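Local coordinates for putative polysaccharide biosynthesis protein with aminopeptidase-like domain (Clostridium acetobutylicum, PDB 3K9T) that probably takes part in the biosynthesis of modified polysaccharides, binding one zinc ion per subunit, and is not expected to act as a peptidase despite its aminopeptidase-like fold, at residues 3-8 and 345-350; 188-191 and 195-198; 394-399 and 424-429. One frame throughout, in Å; residues are numbered along the deposited sequence.

Interaction 1: residues 3-8 and 345-350; sequences EEINKY and TYLEVI
Ile-5 and Leu-347 carry the contact between the short helix near the N terminus and the long helix 336-355. Both side chains leave their helices toward the other segment, and they pass each other at a slant rather than meeting end on. Ile-5 has an extended outer chain, which carries its CD1 methyl onto the backbone of the long helix, where it lies 3.5 Å from Leu-347 O. The same methyl rests 4.0 Å from Leu-347 CD2, and it reaches Ile-350 CG2 more loosely, at 4.4 Å. Leu-347 answers with both branches: CD2 turns to Ile-5, while CD1 touches the root of Tyr-8, with Tyr-8 CB 3.7 Å away. Its first torsion sets CG beside the backbone N, and the second (chi2 -171°) then directs the two methyls to these different partners. Tyr-8 contributes its CB here, for its ring leads away from the long helix. No hydrogen bond crosses the contact, which rests on van der Waals packing, and Ile-5, Leu-347 and Ile-350 are buried.

Within 3-8, Asn-6 ND2 donates to Glu-3 OE1 over 2.9 Å at an N-H...O angle of 151°, meeting the carboxylate on its anti side and 26° out of its plane. Glu-3 also bonds the hydroxyls of Tyr-351 and Tyr-421 and forms a salt bridge with Lys-420, while Asn-6 OD1 accepts from Arg-417. Behind the contact, Ile-350 lies on Ile-207 and Leu-211 of helix 194-211, and Val-349 on helix 271-282. Ile-5 thus sits on the outer side of a helical layer that covers the mixed beta sheet, as in the alpha/beta fold of the zinc exopeptidase clan.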
loop_
_atom_site.group_PDB
_atom_site.type_symbol
_atom_site.label_atom_id
_atom_site.label_comp_id
_atom_site.label_asym_id
_atom_site.label_seq_id
_atom_site.Cartn_x
_atom_site.Cartn_y
_atom_site.Cartn_z
ATOM N N GLU A 3 -18.966 -5.497 30.692
ATOM C CA GLU A 3 -17.889 -5.219 31.628
ATOM C C GLU A 3 -17.764 -6.384 32.629
ATOM O O GLU A 3 -16.694 -6.606 33.207
ATOM C CB GLU A 3 -18.062 -3.858 32.331
ATOM C CG GLU A 3 -17.897 -2.629 31.423
ATOM C CD GLU A 3 -16.565 -2.562 30.621
ATOM O OE1 GLU A 3 -15.497 -2.787 31.203
ATOM O OE2 GLU A 3 -16.579 -2.251 29.401
ATOM N N GLU A 4 -18.839 -7.151 32.793
ATOM C CA GLU A 4 -18.783 -8.367 33.605
ATOM C C GLU A 4 -17.779 -9.426 33.121
ATOM O O GLU A 4 -17.386 -10.283 33.900
ATOM C CB GLU A 4 -20.169 -8.984 33.742
ATOM C CG GLU A 4 -21.091 -8.166 34.664
ATOM C CD GLU A 4 -22.288 -8.959 35.109
ATOM O OE1 GLU A 4 -22.656 -9.918 34.388
ATOM O OE2 GLU A 4 -22.862 -8.634 36.179
ATOM N N ILE A 5 -17.367 -9.363 31.858
ATOM C CA ILE A 5 -16.326 -10.243 31.356
ATOM C C ILE A 5 -14.970 -9.934 32.023
ATOM O O ILE A 5 -14.091 -10.795 32.072
ATOM C CB ILE A 5 -16.177 -10.137 29.802
ATOM C CG1 ILE A 5 -15.916 -11.509 29.172
ATOM C CG2 ILE A 5 -15.093 -9.171 29.437
ATOM C CD1 ILE A 5 -15.990 -11.530 27.642
ATOM N N ASN A 6 -14.791 -8.713 32.526
ATOM C CA ASN A 6 -13.495 -8.311 33.067
ATOM C C ASN A 6 -13.005 -9.227 34.193
ATOM O O ASN A 6 -11.830 -9.511 34.281
ATOM C CB ASN A 6 -13.513 -6.862 33.549
ATOM C CG ASN A 6 -13.821 -5.848 32.441
ATOM O OD1 ASN A 6 -13.932 -6.170 31.255
ATOM N ND2 ASN A 6 -13.978 -4.602 32.847
ATOM N N LYS A 7 -13.909 -9.710 35.032
ATOM C CA LYS A 7 -13.513 -10.533 36.169
ATOM C C LYS A 7 -13.012 -11.874 35.667
ATOM O O LYS A 7 -12.116 -12.445 36.287
ATOM C CB LYS A 7 -14.652 -10.690 37.215
ATOM C CG LYS A 7 -15.962 -11.267 36.640
ATOM C CD LYS A 7 -17.189 -11.285 37.614
ATOM C CE LYS A 7 -18.583 -11.368 36.842
ATOM N NZ LYS A 7 -19.253 -10.020 36.547
ATOM N N TYR A 8 -13.589 -12.368 34.562
ATOM C CA TYR A 8 -13.135 -13.614 33.959
ATOM C C TYR A 8 -11.728 -13.450 33.363
ATOM O O TYR A 8 -10.876 -14.334 33.515
ATOM C CB TYR A 8 -14.109 -14.112 32.884
ATOM C CG TYR A 8 -15.454 -14.532 33.448
ATOM C CD1 TYR A 8 -15.646 -15.785 34.013
ATOM C CD2 TYR A 8 -16.526 -13.677 33.411
ATOM C CE1 TYR A 8 -16.882 -16.147 34.544
ATOM C CE2 TYR A 8 -17.744 -14.024 33.930
ATOM C CZ TYR A 8 -17.922 -15.251 34.504
ATOM O OH TYR A 8 -19.169 -15.558 34.999
ATOM N N THR A 345 -7.346 -13.958 25.625
ATOM C CA THR A 345 -7.360 -13.297 24.313
ATOM C C THR A 345 -8.713 -13.498 23.604
ATOM O O THR A 345 -9.291 -12.567 23.020
ATOM C CB THR A 345 -6.183 -13.720 23.441
ATOM O OG1 THR A 345 -4.923 -13.520 24.147
ATOM C CG2 THR A 345 -6.212 -12.932 22.143
ATOM N N TYR A 346 -9.213 -14.715 23.664
ATOM C CA TYR A 346 -10.511 -15.023 23.105
ATOM C C TYR A 346 -11.564 -14.168 23.790
ATOM O O TYR A 346 -12.434 -13.613 23.120
ATOM C CB TYR A 346 -10.849 -16.541 23.206
ATOM C CG TYR A 346 -10.423 -17.373 21.995
ATOM C CD1 TYR A 346 -9.100 -17.748 21.798
ATOM C CD2 TYR A 346 -11.362 -17.821 21.067
ATOM C CE1 TYR A 346 -8.734 -18.528 20.695
ATOM C CE2 TYR A 346 -11.007 -18.595 19.966
ATOM C CZ TYR A 346 -9.697 -18.936 19.771
ATOM O OH TYR A 346 -9.338 -19.711 18.676
ATOM N N LEU A 347 -11.513 -14.056 25.117
ATOM C CA LEU A 347 -12.492 -13.221 25.823
ATOM C C LEU A 347 -12.396 -11.738 25.399
ATOM O O LEU A 347 -13.415 -11.036 25.295
ATOM C CB LEU A 347 -12.342 -13.376 27.348
ATOM C CG LEU A 347 -12.802 -14.707 27.967
ATOM C CD1 LEU A 347 -12.802 -14.612 29.473
ATOM C CD2 LEU A 347 -14.198 -15.093 27.472
ATOM N N GLU A 348 -11.173 -11.265 25.162
ATOM C CA GLU A 348 -10.951 -9.865 24.753
ATOM C C GLU A 348 -11.489 -9.638 23.348
ATOM O O GLU A 348 -12.037 -8.568 23.021
ATOM C CB GLU A 348 -9.460 -9.513 24.791
ATOM C CG GLU A 348 -9.173 -7.999 24.687
ATOM C CD GLU A 348 -9.810 -7.217 25.801
ATOM O OE1 GLU A 348 -9.849 -7.745 26.935
ATOM O OE2 GLU A 348 -10.276 -6.077 25.557
ATOM N N VAL A 349 -11.292 -10.647 22.504
ATOM C CA VAL A 349 -11.875 -10.629 21.189
ATOM C C VAL A 349 -13.393 -10.484 21.308
ATOM O O VAL A 349 -13.964 -9.616 20.640
ATOM C CB VAL A 349 -11.465 -11.845 20.371
ATOM C CG1 VAL A 349 -12.362 -12.019 19.140
ATOM C CG2 VAL A 349 -10.013 -11.699 19.986
ATOM N N ILE A 350 -14.013 -11.295 22.180
ATOM C CA ILE A 350 -15.470 -11.331 22.343
ATOM C C ILE A 350 -15.952 -10.021 22.925
ATOM O O ILE A 350 -16.931 -9.464 22.441
ATOM C CB ILE A 350 -15.960 -12.545 23.174
ATOM C CG1 ILE A 350 -15.793 -13.843 22.357
ATOM C CG2 ILE A 350 -17.409 -12.352 23.583
ATOM C CD1 ILE A 350 -15.988 -15.200 23.128
#

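Interaction 2: residues 188-191 and 195-198; sequences TCHP and NDNL. With ZN (zinc ion), chain B.
The zinc site brings His-190, in the loop after strand 181-187, against Asp-196, near the start of helix 194-211. His-190 NE2 binds the metal at 2.1 Å and Asp-196 OD2 at 1.9 Å, while Asp-196 OD1 stays 3.1 Å from zinc, a one-oxygen mode of binding. The imidazole ring and the carboxylate are turned 54° to each other and approach at a slant. His-190 NE2 and Asp-196 OD2 are 3.1 Å apart because they share the ion, not through a hydrogen bond between them; OD2 lies at the ring edge, near its plane. His-325 supplies a further ligand through NE2, and a bound imidazole, probably from the crystallisation liquor, lies beside Asp-196.

Asp-196 holds its CG anti to the backbone N (chi1 177°), which swings the carboxylate over to the metal, and the hydroxyl of Tyr-187 bonds OD1, helping to fix its rotation. A cis peptide bond joins Asp-196 to Asn-197. A cis peptide after the metal-binding aspartate is a hallmark of M28-type aminopeptidases, whose fold this region resembles; the protein nevertheless holds a single zinc ion per subunit.

At the ring's other nitrogen, His-190 ND1 makes a weak hydrogen bond of 3.4 Å to Cys-189 SG, which sits at the ring edge in its plane; this contact probably helps to orient NE2 toward zinc. Away from the metal, His-190 CB packs 3.8 Å from Asn-197 N. That buried amide is satisfied by water 1, which accepts from Asn-197 N over 2.9 Å and is also hydrogen-bonded to Pro-191 O, linking loop and helix. Pro-191 O takes a further bond from Arg-31, and Asn-197 ND2 bonds the Thr-186 hydroxyl.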
loop_
_atom_site.group_PDB
_atom_site.type_symbol
_atom_site.label_atom_id
_atom_site.label_comp_id
_atom_site.label_asym_id
_atom_site.label_seq_id
_atom_site.Cartn_x
_atom_site.Cartn_y
_atom_site.Cartn_z
ATOM N N THR A 188 -12.972 -32.708 17.432
ATOM C CA THR A 188 -12.970 -33.708 18.502
ATOM C C THR A 188 -12.407 -35.088 18.141
ATOM O O THR A 188 -12.484 -36.022 18.945
ATOM C CB THR A 188 -14.383 -33.891 18.962
ATOM O OG1 THR A 188 -15.197 -34.099 17.803
ATOM C CG2 THR A 188 -14.841 -32.636 19.723
ATOM N N CYS A 189 -11.792 -35.178 16.959
ATOM C CA CYS A 189 -11.374 -36.442 16.381
ATOM C C CYS A 189 -9.961 -36.916 16.768
ATOM O O CYS A 189 -9.634 -38.089 16.577
ATOM C CB CYS A 189 -11.465 -36.325 14.868
ATOM S SG CYS A 189 -10.461 -34.960 14.208
ATOM N N HIS A 190 -9.115 -36.027 17.289
ATOM C CA HIS A 190 -7.771 -36.447 17.692
ATOM C C HIS A 190 -7.769 -37.145 19.052
ATOM O O HIS A 190 -8.394 -36.655 20.003
ATOM C CB HIS A 190 -6.836 -35.272 17.754
ATOM C CG HIS A 190 -6.437 -34.752 16.418
ATOM N ND1 HIS A 190 -7.327 -34.624 15.375
ATOM C CD2 HIS A 190 -5.247 -34.290 15.967
ATOM C CE1 HIS A 190 -6.699 -34.100 14.340
ATOM N NE2 HIS A 190 -5.439 -33.895 14.672
ATOM N N PRO A 191 -7.061 -38.273 19.149
ATOM C CA PRO A 191 -6.986 -39.046 20.406
ATOM C C PRO A 191 -6.048 -38.422 21.456
ATOM O O PRO A 191 -6.232 -37.221 21.747
ATOM C CB PRO A 191 -6.590 -40.456 19.934
ATOM C CG PRO A 191 -5.905 -40.233 18.624
ATOM C CD PRO A 191 -6.531 -39.035 18.007
ATOM N N ASN A 195 -1.971 -30.320 22.302
ATOM C CA ASN A 195 -2.132 -29.081 21.552
ATOM C C ASN A 195 -3.088 -29.286 20.370
ATOM O O ASN A 195 -4.041 -28.506 20.149
ATOM C CB ASN A 195 -0.782 -28.504 21.098
ATOM C CG ASN A 195 -0.759 -26.936 21.133
ATOM O OD1 ASN A 195 -1.459 -26.321 21.931
ATOM N ND2 ASN A 195 0.057 -26.315 20.281
ATOM N N ASP A 196 -2.881 -30.382 19.652
ATOM C CA ASP A 196 -3.745 -30.768 18.536
ATOM C C ASP A 196 -4.452 -32.108 18.895
ATOM O O ASP A 196 -3.859 -33.156 18.669
ATOM C CB ASP A 196 -2.874 -30.892 17.279
ATOM C CG ASP A 196 -3.644 -31.367 16.077
ATOM O OD1 ASP A 196 -4.860 -31.111 16.039
ATOM O OD2 ASP A 196 -3.054 -32.013 15.174
ATOM N N ASN A 197 -5.678 -32.109 19.467
ATOM C CA ASN A 197 -6.477 -30.898 19.755
ATOM C C ASN A 197 -7.360 -30.931 21.000
ATOM O O ASN A 197 -8.540 -30.526 20.936
ATOM C CB ASN A 197 -7.373 -30.495 18.561
ATOM C CG ASN A 197 -8.102 -29.167 18.795
ATOM O OD1 ASN A 197 -7.551 -28.230 19.383
ATOM N ND2 ASN A 197 -9.360 -29.092 18.351
ATOM N N LEU A 198 -6.800 -31.359 22.137
ATOM C CA LEU A 198 -7.527 -31.214 23.404
ATOM C C LEU A 198 -7.500 -29.748 23.838
ATOM O O LEU A 198 -8.341 -29.322 24.598
ATOM C CB LEU A 198 -6.971 -32.110 24.545
ATOM C CG LEU A 198 -7.278 -33.578 24.319
ATOM C CD1 LEU A 198 -6.733 -34.422 25.430
ATOM C CD2 LEU A 198 -8.806 -33.779 24.134
HETATM ZN ZN ZN B . -3.959 -32.871 13.686
HETATM O O HOH W 1 -6.726 -34.502 20.799
#

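Interaction 3: residues 394-399 and 424-429; sequences WVLNMS and DALYRV
Leu-426 inserts its CD1 methyl between Val-395 and Leu-396, and this single methyl makes most of the contact between helices 389-398 and 416-428. Leu-426 CD1 comes within 3.7 Å of Leu-396 CG and 3.8 Å of Val-395 CG1. The two leucines lie aslant, with Leu-426 CD2 extending the overlap to Leu-396 CD1 at 4.1 Å. Val-395 and Leu-426 instead run past each other in opposite directions, side by side. With CG1 anti to the backbone N (chi1 169°), Val-395 points that branch at the methyl. All three residues are buried, and no hydrogen bond crosses between the segments.

The next shell fixes the end of helix 389-398. Ser-399, the first residue to leave helical geometry, donates its hydroxyl to Val-395 O over 2.7 Å, at a C=O...O angle of 143° and tilted 26° from the carbonyl plane. Ser-399 N reaches the same oxygen in a weak bond, so two donors grip the carbonyl of a residue whose side chain faces Leu-426.

Further out, Asn-361 bonds Leu-396 O and the backbone of Ser-399, tying the helix end to strand 358-361. On the other face of helix 389-398, Trp-394 packs on helix 405-412 and meets Trp-295 of the second subunit, with ring planes nearly perpendicular. Within the permutated winged helix-turn-helix domain, the leucine and valine cluster packs against strand 432-434, whose Leu-432 touches both Val-395 and Leu-426, so two helices and a strand share one apolar core.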
loop_
_atom_site.group_PDB
_atom_site.type_symbol
_atom_site.label_atom_id
_atom_site.label_comp_id
_atom_site.label_asym_id
_atom_site.label_seq_id
_atom_site.Cartn_x
_atom_site.Cartn_y
_atom_site.Cartn_z
ATOM N N TRP A 394 -11.022 12.026 19.475
ATOM C CA TRP A 394 -11.152 11.112 18.333
ATOM C C TRP A 394 -12.572 10.610 18.136
ATOM O O TRP A 394 -13.065 10.602 17.001
ATOM C CB TRP A 394 -10.263 9.892 18.483
ATOM C CG TRP A 394 -8.893 10.064 17.941
ATOM C CD1 TRP A 394 -7.736 10.027 18.640
ATOM C CD2 TRP A 394 -8.544 10.318 16.592
ATOM N NE1 TRP A 394 -6.678 10.227 17.809
ATOM C CE2 TRP A 394 -7.139 10.398 16.537
ATOM C CE3 TRP A 394 -9.282 10.498 15.417
ATOM C CZ2 TRP A 394 -6.442 10.615 15.348
ATOM C CZ3 TRP A 394 -8.597 10.737 14.230
ATOM C CH2 TRP A 394 -7.189 10.803 14.201
ATOM N N VAL A 395 -13.211 10.174 19.229
ATOM C CA VAL A 395 -14.573 9.672 19.163
ATOM C C VAL A 395 -15.534 10.755 18.667
ATOM O O VAL A 395 -16.375 10.506 17.809
ATOM C CB VAL A 395 -15.055 9.121 20.495
ATOM C CG1 VAL A 395 -16.538 8.866 20.428
ATOM C CG2 VAL A 395 -14.327 7.838 20.822
ATOM N N LEU A 396 -15.381 11.967 19.174
ATOM C CA LEU A 396 -16.239 13.066 18.730
ATOM C C LEU A 396 -15.981 13.384 17.275
ATOM O O LEU A 396 -16.913 13.622 16.500
ATOM C CB LEU A 396 -16.017 14.321 19.578
ATOM C CG LEU A 396 -16.532 14.210 21.025
ATOM C CD1 LEU A 396 -15.893 15.233 21.928
ATOM C CD2 LEU A 396 -18.049 14.372 21.020
ATOM N N ASN A 397 -14.715 13.346 16.901
ATOM C CA ASN A 397 -14.327 13.810 15.605
ATOM C C ASN A 397 -14.743 12.852 14.510
ATOM O O ASN A 397 -15.208 13.277 13.447
ATOM C CB ASN A 397 -12.834 14.105 15.572
ATOM C CG ASN A 397 -12.367 14.456 14.200
ATOM O OD1 ASN A 397 -12.052 13.562 13.432
ATOM N ND2 ASN A 397 -12.346 15.755 13.864
HETATM N N MSE A 398 -14.618 11.564 14.781
HETATM C CA MSE A 398 -14.952 10.561 13.778
HETATM C C MSE A 398 -16.363 9.969 13.866
HETATM O O MSE A 398 -16.717 9.186 13.012
HETATM C CB MSE A 398 -13.936 9.432 13.825
HETATM C CG MSE A 398 -12.568 9.850 13.276
HETATM SE SE MSE A 398 -11.307 8.404 13.435
HETATM C CE MSE A 398 -11.982 7.282 11.968
ATOM N N SER A 399 -17.168 10.314 14.867
ATOM C CA SER A 399 -18.512 9.758 14.952
ATOM C C SER A 399 -19.502 10.507 14.057
ATOM O O SER A 399 -20.359 11.278 14.520
ATOM C CB SER A 399 -18.986 9.683 16.400
ATOM O OG SER A 399 -18.240 8.701 17.088
ATOM N N ASP A 424 -18.028 5.716 26.140
ATOM C CA ASP A 424 -18.974 5.536 27.247
ATOM C C ASP A 424 -19.244 6.873 27.899
ATOM O O ASP A 424 -20.383 7.296 28.034
ATOM C CB ASP A 424 -18.445 4.564 28.321
ATOM C CG ASP A 424 -18.519 3.106 27.891
ATOM O OD1 ASP A 424 -19.205 2.839 26.896
ATOM O OD2 ASP A 424 -17.896 2.228 28.532
ATOM N N ALA A 425 -18.171 7.536 28.293
ATOM C CA ALA A 425 -18.253 8.801 29.003
ATOM C C ALA A 425 -19.032 9.860 28.195
ATOM O O ALA A 425 -19.854 10.611 28.727
ATOM C CB ALA A 425 -16.852 9.272 29.309
ATOM N N LEU A 426 -18.785 9.903 26.895
ATOM C CA LEU A 426 -19.463 10.877 26.069
ATOM C C LEU A 426 -20.941 10.542 25.953
ATOM O O LEU A 426 -21.769 11.452 25.923
ATOM C CB LEU A 426 -18.813 10.963 24.703
ATOM C CG LEU A 426 -17.407 11.550 24.649
ATOM C CD1 LEU A 426 -16.846 11.314 23.270
ATOM C CD2 LEU A 426 -17.427 13.040 25.000
ATOM N N TYR A 427 -21.263 9.240 25.903
ATOM C CA TYR A 427 -22.652 8.775 25.785
ATOM C C TYR A 427 -23.466 9.184 27.035
ATOM O O TYR A 427 -24.609 9.611 26.946
ATOM C CB TYR A 427 -22.698 7.259 25.589
ATOM C CG TYR A 427 -24.087 6.729 25.284
ATOM C CD1 TYR A 427 -24.630 6.843 24.012
ATOM C CD2 TYR A 427 -24.852 6.133 26.264
ATOM C CE1 TYR A 427 -25.880 6.368 23.729
ATOM C CE2 TYR A 427 -26.114 5.666 25.991
ATOM C CZ TYR A 427 -26.614 5.779 24.724
ATOM O OH TYR A 427 -27.856 5.301 24.455
ATOM N N ARG A 428 -22.820 9.077 28.187
ATOM C CA ARG A 428 -23.387 9.462 29.476
ATOM C C ARG A 428 -23.779 10.902 29.530
ATOM O O ARG A 428 -24.841 11.197 30.055
ATOM C CB ARG A 428 -22.423 9.203 30.630
ATOM C CG ARG A 428 -22.526 7.827 31.165
ATOM C CD ARG A 428 -21.525 7.600 32.256
ATOM N NE ARG A 428 -21.013 6.255 32.090
ATOM C CZ ARG A 428 -19.745 5.931 31.868
ATOM N NH1 ARG A 428 -18.780 6.852 31.850
ATOM N NH2 ARG A 428 -19.436 4.651 31.710
ATOM N N VAL A 429 -22.933 11.801 29.026
ATOM C CA VAL A 429 -23.295 13.226 29.028
ATOM C C VAL A 429 -24.131 13.594 27.800
ATOM O O VAL A 429 -24.318 14.775 27.493
ATOM C CB VAL A 429 -22.076 14.115 29.139
ATOM C CG1 VAL A 429 -21.387 13.846 30.471
ATOM C CG2 VAL A 429 -21.154 13.902 27.935
#

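How the interactions relate
From the N terminus, residues 3-8 meet 345-350: interaction 1 closes a loop of 336 residues that brings the first helix onto the last long helix of the aminopeptidase-like region. Interaction 2 is nested inside that loop. It is a short closure, with three residues between its segments, joining the loop after strand 181-187 to the start of helix 194-211 at the metal. Interaction 3 follows in series and closes 24 residues within the winged helix-turn-helix domain. Its nearest atoms are about 5 Å from those of interaction 1, without touching, whereas the centre of interaction 2 is about 45 Å from that of interaction 3.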